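Local coordinates for iron-regulated outer membrane protein (Neisseria meningitidis, PDB 4B7O) that transports iron across the meningococcal outer membrane as a TonB-dependent transporter, probably taking it up in siderophore-bound form, at residues P440-T445 with F469-H474; Y125-I130 with N383-E388; K477-S482 with I526-G531. All blocks are in the same frame, centred on the assembly; numbering follows the deposited sequence.

Contact 1. Residues P440-T445 with F469-H474; sequences PTKTDT and FKVKTH
This is an antiparallel strand pair of the barrel wall, at the open ends of the hairpin formed by strands 441-455 and 458-472. The two short axes come within 4.7 Å and run 176° apart. Thr-441 faces Lys-472 and Thr-443 faces Lys-470 as hydrogen-bonded pairs. Each pair has two backbone hydrogen bonds, among them Lys-472 N to Thr-441 O at 2.8 Å. Lys-442 with Val-471 and Asp-444 with Phe-469 are the non-hydrogen-bonded pairs between and beside them.

Lys-442 has CG anti to its own N (chi1 -170°). This carries CG and CD past Val-471, whose CG2 lies 3.5 Å from Lys-442 CD. The chain then bends at chi3 and takes NZ away, to Pro-511 O and to Asp-127 of the plug. Asp-444 turns OD1 back across the pair, 3.1 Å from Phe-469 CB; that oxygen is hydrogen-bonded to Ser-510 OG. On the other face, Thr-441 OG1 is 3.5 Å from Lys-472 CB. Beyond the paired residues, Pro-440 CG rests 3.6 Å from His-474 CB.

The face with Lys-442 and Asp-444 looks into the barrel, towards the plug. Strand 376-391 borders segment 440-445, with backbone hydrogen bonds between Lys-442 and Gln-387 and between Asp-444 and Arg-385. Strand 478-493 borders segment 469-474, where Phe-469 is hydrogen-bonded to Ser-481.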
loop_
_atom_site.group_PDB
_atom_site.type_symbol
_atom_site.label_atom_id
_atom_site.label_comp_id
_atom_site.label_asym_id
_atom_site.label_seq_id
_atom_site.Cartn_x
_atom_site.Cartn_y
_atom_site.Cartn_z
ATOM N N PRO A 440 0.475 -14.871 -18.600
ATOM C CA PRO A 440 1.464 -13.802 -18.588
ATOM C C PRO A 440 2.315 -13.927 -17.368
ATOM O O PRO A 440 1.820 -14.383 -16.323
ATOM C CB PRO A 440 0.627 -12.538 -18.515
ATOM C CG PRO A 440 -0.777 -12.979 -18.838
ATOM C CD PRO A 440 -0.853 -14.362 -18.268
ATOM N N THR A 441 3.606 -13.628 -17.521
ATOM C CA THR A 441 4.516 -13.640 -16.388
ATOM C C THR A 441 5.536 -12.472 -16.424
ATOM O O THR A 441 5.686 -11.774 -17.428
ATOM C CB THR A 441 5.299 -14.953 -16.307
ATOM O OG1 THR A 441 6.252 -14.957 -17.354
ATOM C CG2 THR A 441 4.400 -16.158 -16.450
ATOM N N LYS A 442 6.256 -12.292 -15.324
ATOM C CA LYS A 442 7.235 -11.198 -15.217
ATOM C C LYS A 442 8.245 -11.608 -14.195
ATOM O O LYS A 442 7.875 -12.014 -13.085
ATOM C CB LYS A 442 6.598 -9.882 -14.813
ATOM C CG LYS A 442 7.583 -8.724 -14.943
ATOM C CD LYS A 442 6.892 -7.390 -14.784
ATOM C CE LYS A 442 6.873 -6.988 -13.322
ATOM N NZ LYS A 442 6.180 -5.676 -13.211
ATOM N N THR A 443 9.512 -11.604 -14.597
ATOM C CA THR A 443 10.605 -11.845 -13.659
ATOM C C THR A 443 11.334 -10.512 -13.419
ATOM O O THR A 443 11.605 -9.794 -14.366
ATOM C CB THR A 443 11.597 -12.847 -14.253
ATOM O OG1 THR A 443 10.906 -14.062 -14.528
ATOM C CG2 THR A 443 12.747 -13.127 -13.309
ATOM N N ASP A 444 11.588 -10.165 -12.162
ATOM C CA ASP A 444 12.399 -8.982 -11.839
ATOM C C ASP A 444 13.581 -9.478 -11.056
ATOM O O ASP A 444 13.430 -10.317 -10.154
ATOM C CB ASP A 444 11.650 -7.921 -11.064
ATOM C CG ASP A 444 10.637 -7.167 -11.907
ATOM O OD1 ASP A 444 11.021 -6.522 -12.902
ATOM O OD2 ASP A 444 9.426 -7.174 -11.561
ATOM N N THR A 445 14.761 -9.018 -11.497
ATOM C CA THR A 445 16.064 -9.393 -10.924
ATOM C C THR A 445 16.927 -8.136 -10.582
ATOM O O THR A 445 17.109 -7.226 -11.404
ATOM C CB THR A 445 16.843 -10.324 -11.891
ATOM O OG1 THR A 445 15.919 -10.942 -12.802
ATOM C CG2 THR A 445 17.545 -11.399 -11.114
ATOM N N PHE A 469 14.471 -6.724 -15.908
ATOM C CA PHE A 469 13.202 -7.408 -16.045
ATOM C C PHE A 469 12.997 -8.280 -17.297
ATOM O O PHE A 469 13.634 -8.057 -18.343
ATOM C CB PHE A 469 12.061 -6.432 -15.867
ATOM C CG PHE A 469 11.735 -5.642 -17.080
ATOM C CD1 PHE A 469 10.893 -6.183 -18.067
ATOM C CD2 PHE A 469 12.196 -4.341 -17.226
ATOM C CE1 PHE A 469 10.534 -5.460 -19.191
ATOM C CE2 PHE A 469 11.828 -3.591 -18.345
ATOM C CZ PHE A 469 11.009 -4.151 -19.326
ATOM N N LYS A 470 12.071 -9.245 -17.202
ATOM C CA LYS A 470 11.604 -10.029 -18.401
ATOM C C LYS A 470 10.096 -10.154 -18.354
ATOM O O LYS A 470 9.537 -10.673 -17.401
ATOM C CB LYS A 470 12.222 -11.432 -18.424
ATOM C CG LYS A 470 12.311 -12.005 -19.853
ATOM C CD LYS A 470 11.789 -13.426 -20.124
ATOM C CE LYS A 470 12.729 -14.520 -19.624
ATOM N NZ LYS A 470 12.371 -14.933 -18.211
ATOM N N VAL A 471 9.419 -9.654 -19.352
ATOM C CA VAL A 471 7.992 -9.699 -19.328
ATOM C C VAL A 471 7.449 -10.599 -20.439
ATOM O O VAL A 471 7.749 -10.383 -21.630
ATOM C CB VAL A 471 7.418 -8.290 -19.522
ATOM C CG1 VAL A 471 6.032 -8.360 -20.056
ATOM C CG2 VAL A 471 7.416 -7.552 -18.195
ATOM N N LYS A 472 6.622 -11.580 -20.058
ATOM C CA LYS A 472 5.994 -12.460 -21.035
ATOM C C LYS A 472 4.511 -12.207 -21.033
ATOM O O LYS A 472 3.808 -12.590 -20.099
ATOM C CB LYS A 472 6.350 -13.916 -20.724
ATOM C CG LYS A 472 6.149 -14.900 -21.883
ATOM C CD LYS A 472 5.100 -15.958 -21.539
ATOM C CE LYS A 472 3.729 -15.483 -22.024
ATOM N NZ LYS A 472 2.544 -16.239 -21.527
ATOM N N THR A 473 4.041 -11.498 -22.054
ATOM C CA THR A 473 2.649 -11.171 -22.159
ATOM C C THR A 473 1.865 -12.436 -22.483
ATOM O O THR A 473 2.454 -13.507 -22.630
ATOM C CB THR A 473 2.409 -10.192 -23.305
ATOM O OG1 THR A 473 3.539 -10.234 -24.206
ATOM C CG2 THR A 473 2.166 -8.758 -22.777
ATOM N N HIS A 474 0.541 -12.319 -22.605
ATOM C CA HIS A 474 -0.310 -13.503 -22.802
ATOM C C HIS A 474 -0.368 -13.990 -24.204
ATOM O O HIS A 474 -1.161 -14.850 -24.498
ATOM C CB HIS A 474 -1.733 -13.336 -22.271
ATOM C CG HIS A 474 -2.581 -12.397 -23.066
ATOM N ND1 HIS A 474 -3.843 -12.089 -22.699
ATOM C CD2 HIS A 474 -2.308 -11.639 -24.202
ATOM C CE1 HIS A 474 -4.369 -11.192 -23.551
ATOM N NE2 HIS A 474 -3.432 -10.912 -24.480
#

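Contact 2. Residues Y125-I130 with N383-E388; sequences YSDSQI and NYRHQE
Arg-385 reaches from the barrel wall to the ring of Tyr-125 in a plug loop. Its NH1 lies 3.4 Å from Tyr-125 CE2 and equally near CD2, oblique to the ring. The guanidinium and ring planes are 87° apart, and Tyr-125 CD2 sits in the guanidinium plane, at its edge. The same Arg-385 NH1 gives a weak hydrogen bond of 3.5 Å to Tyr-125 O. A bend at chi3 (56°) in the arginine chain turns the group towards this loop.

Asp-127 approaches the guanidinium differently. Its OD1 lies over one face, 3.4 Å from Arg-385 NH2. The oxygen is well out of the plane, and no N-H points at it. This salt bridge therefore works by charge alone. Arg-385 NH2 has another acidic partner in Asp-444, on the neighbouring strand 441-455. Asp-127 in turn is paired through OD2 with Lys-442 of that strand.

Gln-387, two residues along on the same face of its strand, brings its amide in among Ser-126, Asp-127 and Ser-128. Gln-387 CD is 3.4 Å from Asp-127 OD1, with the amide and carboxylate planes 46° apart. Gln-387 CD is also 3.6 Å from Ser-128 OG. Within the loop, Ser-128 N makes a weak hydrogen bond of 3.4 Å to Ser-126 OG.

The contact joins plug to barrel almost wholly by polar groups, and most of them are buried. Bases and acids alternate along Lys-442, Asp-127, Arg-385 and Asp-444. Asp-127 lies between two bases and Asp-444 next to one, which probably offsets part of the cost of burying charge.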
loop_
_atom_site.group_PDB
_atom_site.type_symbol
_atom_site.label_atom_id
_atom_site.label_comp_id
_atom_site.label_asym_id
_atom_site.label_seq_id
_atom_site.Cartn_x
_atom_site.Cartn_y
_atom_site.Cartn_z
ATOM N N TYR A 125 5.822 -8.479 -1.791
ATOM C CA TYR A 125 4.868 -7.606 -2.402
ATOM C C TYR A 125 4.889 -7.877 -3.905
ATOM O O TYR A 125 5.873 -8.304 -4.480
ATOM C CB TYR A 125 5.280 -6.138 -2.138
ATOM C CG TYR A 125 6.770 -5.824 -2.485
ATOM C CD1 TYR A 125 7.779 -6.013 -1.555
ATOM C CD2 TYR A 125 7.131 -5.338 -3.723
ATOM C CE1 TYR A 125 9.121 -5.756 -1.855
ATOM C CE2 TYR A 125 8.458 -5.051 -4.026
ATOM C CZ TYR A 125 9.438 -5.269 -3.076
ATOM O OH TYR A 125 10.737 -4.987 -3.369
ATOM N N SER A 126 3.823 -7.502 -4.554
ATOM C CA SER A 126 3.605 -7.825 -5.933
ATOM C C SER A 126 3.138 -6.524 -6.516
ATOM O O SER A 126 2.631 -5.688 -5.803
ATOM C CB SER A 126 2.448 -8.841 -5.980
ATOM O OG SER A 126 1.801 -8.823 -7.208
ATOM N N ASP A 127 3.291 -6.344 -7.815
ATOM C CA ASP A 127 2.919 -5.079 -8.371
ATOM C C ASP A 127 1.815 -5.208 -9.388
ATOM O O ASP A 127 1.351 -4.207 -9.955
ATOM C CB ASP A 127 4.170 -4.347 -8.898
ATOM C CG ASP A 127 4.766 -4.985 -10.130
ATOM O OD1 ASP A 127 4.573 -6.202 -10.340
ATOM O OD2 ASP A 127 5.459 -4.252 -10.871
ATOM N N SER A 128 1.345 -6.430 -9.580
ATOM C CA SER A 128 0.196 -6.639 -10.474
ATOM C C SER A 128 -1.124 -6.384 -9.763
ATOM O O SER A 128 -1.180 -6.290 -8.538
ATOM C CB SER A 128 0.228 -8.021 -11.127
ATOM O OG SER A 128 1.529 -8.239 -11.691
ATOM N N GLN A 129 -2.169 -6.187 -10.541
ATOM C CA GLN A 129 -3.459 -5.968 -9.954
ATOM C C GLN A 129 -4.548 -6.884 -10.548
ATOM O O GLN A 129 -4.374 -7.455 -11.619
ATOM C CB GLN A 129 -3.818 -4.524 -10.169
ATOM C CG GLN A 129 -4.207 -4.224 -11.588
ATOM C CD GLN A 129 -4.575 -2.791 -11.751
ATOM O OE1 GLN A 129 -5.086 -2.162 -10.829
ATOM N NE2 GLN A 129 -4.278 -2.246 -12.903
ATOM N N ILE A 130 -5.663 -6.997 -9.832
ATOM C CA ILE A 130 -6.918 -7.567 -10.336
ATOM C C ILE A 130 -7.659 -6.751 -11.444
ATOM O O ILE A 130 -7.920 -7.279 -12.488
ATOM C CB ILE A 130 -7.846 -7.913 -9.148
ATOM C CG1 ILE A 130 -7.155 -8.983 -8.287
ATOM C CG2 ILE A 130 -9.205 -8.430 -9.643
ATOM C CD1 ILE A 130 -7.750 -9.084 -6.915
ATOM N N ASN A 383 17.843 -9.517 -5.475
ATOM C CA ASN A 383 16.404 -9.477 -5.456
ATOM C C ASN A 383 15.903 -10.305 -6.616
ATOM O O ASN A 383 16.317 -10.058 -7.760
ATOM C CB ASN A 383 15.927 -8.049 -5.690
ATOM C CG ASN A 383 16.484 -7.060 -4.685
ATOM O OD1 ASN A 383 17.071 -6.054 -5.089
ATOM N ND2 ASN A 383 16.305 -7.338 -3.374
ATOM N N TYR A 384 15.035 -11.282 -6.319
ATOM C CA TYR A 384 14.321 -12.025 -7.361
ATOM C C TYR A 384 12.797 -11.983 -7.195
ATOM O O TYR A 384 12.258 -12.358 -6.155
ATOM C CB TYR A 384 14.766 -13.504 -7.307
ATOM C CG TYR A 384 14.064 -14.361 -8.326
ATOM C CD1 TYR A 384 14.453 -14.307 -9.663
ATOM C CD2 TYR A 384 12.973 -15.184 -7.972
ATOM C CE1 TYR A 384 13.821 -15.055 -10.624
ATOM C CE2 TYR A 384 12.330 -15.963 -8.927
ATOM C CZ TYR A 384 12.778 -15.880 -10.254
ATOM O OH TYR A 384 12.207 -16.579 -11.265
ATOM N N ARG A 385 12.068 -11.603 -8.210
ATOM C CA ARG A 385 10.618 -11.733 -8.086
ATOM C C ARG A 385 10.030 -12.353 -9.321
ATOM O O ARG A 385 10.294 -11.852 -10.385
ATOM C CB ARG A 385 9.948 -10.370 -7.914
ATOM C CG ARG A 385 8.517 -10.534 -7.472
ATOM C CD ARG A 385 7.838 -9.238 -7.138
ATOM N NE ARG A 385 7.906 -8.330 -8.237
ATOM C CZ ARG A 385 7.735 -7.020 -8.134
ATOM N NH1 ARG A 385 7.461 -6.444 -6.954
ATOM N NH2 ARG A 385 7.823 -6.319 -9.231
ATOM N N HIS A 386 9.212 -13.397 -9.167
ATOM C CA HIS A 386 8.433 -13.976 -10.285
ATOM C C HIS A 386 6.958 -13.822 -10.080
ATOM O O HIS A 386 6.390 -14.253 -9.031
ATOM C CB HIS A 386 8.782 -15.477 -10.479
ATOM C CG HIS A 386 8.216 -16.076 -11.752
ATOM N ND1 HIS A 386 6.973 -16.618 -11.811
ATOM C CD2 HIS A 386 8.748 -16.167 -13.041
ATOM C CE1 HIS A 386 6.736 -17.035 -13.066
ATOM N NE2 HIS A 386 7.817 -16.749 -13.818
ATOM N N GLN A 387 6.319 -13.200 -11.066
ATOM C CA GLN A 387 4.878 -13.127 -11.090
ATOM C C GLN A 387 4.195 -13.918 -12.168
ATOM O O GLN A 387 4.624 -13.868 -13.316
ATOM C CB GLN A 387 4.445 -11.680 -11.248
ATOM C CG GLN A 387 4.283 -11.029 -9.903
ATOM C CD GLN A 387 4.368 -9.548 -10.003
ATOM O OE1 GLN A 387 5.434 -8.999 -10.310
ATOM N NE2 GLN A 387 3.252 -8.884 -9.758
ATOM N N GLU A 388 3.068 -14.547 -11.832
ATOM C CA GLU A 388 2.268 -15.250 -12.864
ATOM C C GLU A 388 0.798 -15.037 -12.644
ATOM O O GLU A 388 0.297 -15.332 -11.544
ATOM C CB GLU A 388 2.549 -16.764 -12.878
ATOM C CG GLU A 388 1.924 -17.478 -14.082
ATOM C CD GLU A 388 2.193 -19.017 -14.210
ATOM O OE1 GLU A 388 2.967 -19.629 -13.404
ATOM O OE2 GLU A 388 1.595 -19.639 -15.142
#

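Contact 3. Residues K477-S482 with I526-G531; sequences KTVSSS and ISIADG
Lys-477 NZ donates a hydrogen bond to the backbone oxygen of Ile-528. The modelled N-to-O distance from Lys-477 NZ to Ile-528 O is 2.5 Å. This is short for such a bond, so its exact length is doubtful. The amine approaches from outside the carbonyl plane, tilted by 33°, with a C=O...N angle of 142°.

The lysine chain is extended throughout, with CG opposite the backbone N (chi1 178°). It therefore spans the gap between two backbones that are not paired: the CA atoms of Lys-477 and Ser-527 are 7.0 Å apart. On the way its methylenes pass Ser-527, whose OG is 3.1 Å from Lys-477 CD. That hydroxyl has its polar partner in Asp-475, just before Lys-477 in the chain. Glu-580 offers the amine a further partner, but the ion pair is long and weak.

Val-479 supplies the apolar half of the contact. Its CG2 branch does the touching and meets Ile-528 CG2 at 3.6 Å, the two side chains crossing at a slant. Val-479 CG2 is equally close to Ala-529 O, also at 3.6 Å. The other branch, CG1, looks towards Gly-531, which has a positive phi.

Segment 526-531 is thus laid over strand 478-493 by side chains, without backbone hydrogen bonds between the two. Strand 458-472 flanks segment 477-482 within the wall, where Val-479 is hydrogen-bonded to Val-471. Ile-528 also packs on Val-471 and Thr-473. Strand 525-528 also runs parallel to strand 578-600, with Ser-527 hydrogen-bonded to the backbones of Arg-579 and Ala-581.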
loop_
_atom_site.group_PDB
_atom_site.type_symbol
_atom_site.label_atom_id
_atom_site.label_comp_id
_atom_site.label_asym_id
_atom_site.label_seq_id
_atom_site.Cartn_x
_atom_site.Cartn_y
_atom_site.Cartn_z
ATOM N N LYS A 477 4.745 -13.415 -26.232
ATOM C CA LYS A 477 5.749 -12.393 -26.613
ATOM C C LYS A 477 6.527 -11.836 -25.429
ATOM O O LYS A 477 5.943 -11.312 -24.455
ATOM C CB LYS A 477 5.106 -11.245 -27.383
ATOM C CG LYS A 477 6.106 -10.155 -27.743
ATOM C CD LYS A 477 5.344 -8.924 -28.225
ATOM C CE LYS A 477 6.186 -7.974 -29.072
ATOM N NZ LYS A 477 5.260 -6.852 -29.445
ATOM N N THR A 478 7.844 -11.976 -25.522
ATOM C CA THR A 478 8.775 -11.572 -24.479
ATOM C C THR A 478 9.401 -10.230 -24.762
ATOM O O THR A 478 9.289 -9.723 -25.873
ATOM C CB THR A 478 9.835 -12.621 -24.301
ATOM O OG1 THR A 478 9.179 -13.755 -23.748
ATOM C CG2 THR A 478 10.858 -12.189 -23.338
ATOM N N VAL A 479 9.999 -9.626 -23.741
ATOM C CA VAL A 479 10.743 -8.372 -23.888
ATOM C C VAL A 479 11.391 -8.124 -22.571
ATOM O O VAL A 479 10.712 -8.219 -21.537
ATOM C CB VAL A 479 9.855 -7.163 -24.119
ATOM C CG1 VAL A 479 10.702 -5.899 -23.989
ATOM C CG2 VAL A 479 9.165 -7.255 -25.477
ATOM N N SER A 480 12.692 -7.842 -22.632
ATOM C CA SER A 480 13.541 -7.514 -21.495
ATOM C C SER A 480 14.153 -6.100 -21.524
ATOM O O SER A 480 14.051 -5.347 -22.511
ATOM C CB SER A 480 14.676 -8.510 -21.349
ATOM O OG SER A 480 14.192 -9.821 -21.119
ATOM N N SER A 481 14.790 -5.748 -20.413
ATOM C CA SER A 481 15.580 -4.520 -20.330
ATOM C C SER A 481 16.316 -4.643 -19.057
ATOM O O SER A 481 16.026 -5.548 -18.256
ATOM C CB SER A 481 14.708 -3.274 -20.285
ATOM O OG SER A 481 15.291 -2.231 -21.053
ATOM N N SER A 482 17.301 -3.779 -18.882
ATOM C CA SER A 482 17.963 -3.674 -17.602
ATOM C C SER A 482 18.375 -2.232 -17.485
ATOM O O SER A 482 18.376 -1.511 -18.487
ATOM C CB SER A 482 19.147 -4.625 -17.516
ATOM O OG SER A 482 19.985 -4.446 -18.628
ATOM N N ILE A 526 -3.405 -8.162 -25.495
ATOM C CA ILE A 526 -2.612 -7.154 -24.800
ATOM C C ILE A 526 -1.181 -7.600 -24.843
ATOM O O ILE A 526 -0.746 -8.447 -24.038
ATOM C CB ILE A 526 -2.962 -7.036 -23.312
ATOM C CG1 ILE A 526 -4.435 -6.635 -23.100
ATOM C CG2 ILE A 526 -1.955 -6.105 -22.646
ATOM C CD1 ILE A 526 -4.849 -5.281 -23.645
ATOM N N SER A 527 -0.447 -7.005 -25.774
ATOM C CA SER A 527 0.960 -7.317 -25.957
ATOM C C SER A 527 1.916 -6.273 -25.270
ATOM O O SER A 527 1.498 -5.397 -24.496
ATOM C CB SER A 527 1.235 -7.460 -27.464
ATOM O OG SER A 527 2.422 -8.218 -27.691
ATOM N N ILE A 528 3.198 -6.367 -25.572
ATOM C CA ILE A 528 4.145 -5.348 -25.168
ATOM C C ILE A 528 4.995 -5.003 -26.388
ATOM O O ILE A 528 5.422 -5.903 -27.105
ATOM C CB ILE A 528 5.019 -5.875 -24.040
ATOM C CG1 ILE A 528 5.984 -4.793 -23.533
ATOM C CG2 ILE A 528 5.717 -7.149 -24.465
ATOM C CD1 ILE A 528 6.658 -5.166 -22.226
ATOM N N ALA A 529 5.219 -3.710 -26.627
ATOM C CA ALA A 529 5.989 -3.251 -27.780
ATOM C C ALA A 529 7.448 -3.663 -27.700
ATOM O O ALA A 529 7.938 -4.036 -26.636
ATOM C CB ALA A 529 5.849 -1.763 -27.933
ATOM N N ASP A 530 8.129 -3.656 -28.833
ATOM C CA ASP A 530 9.579 -3.950 -28.856
ATOM C C ASP A 530 10.418 -2.913 -28.107
ATOM O O ASP A 530 10.157 -1.703 -28.193
ATOM C CB ASP A 530 10.095 -4.029 -30.309
ATOM C CG ASP A 530 10.013 -5.446 -30.891
ATOM O OD1 ASP A 530 10.369 -6.436 -30.176
ATOM O OD2 ASP A 530 9.595 -5.551 -32.077
ATOM N N GLY A 531 11.457 -3.396 -27.426
ATOM C CA GLY A 531 12.366 -2.548 -26.636
ATOM C C GLY A 531 11.742 -1.587 -25.617
ATOM O O GLY A 531 12.411 -0.649 -25.199
#

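How the contacts relate
Along the chain, contact 2 closes before contact 1 opens, and contact 3 follows. Contact 1 lies between the others: its centre is about 9 Å from each, whereas contacts 2 and 3 have centres about 17 Å apart and do not touch. Strands 376-391, 441-455, 458-472 and 478-493 are successive neighbours in the barrel wall, so the three contacts follow one another round it. Backbone hydrogen bonds between adjacent strands probably join contact 1 to each of the others. Contact 2 ties this wall to the plug, while contact 3 ties it to strand 525-528. The same stretch of wall therefore meets the plug on the inside and also carries the excursion that holds strand 525-528.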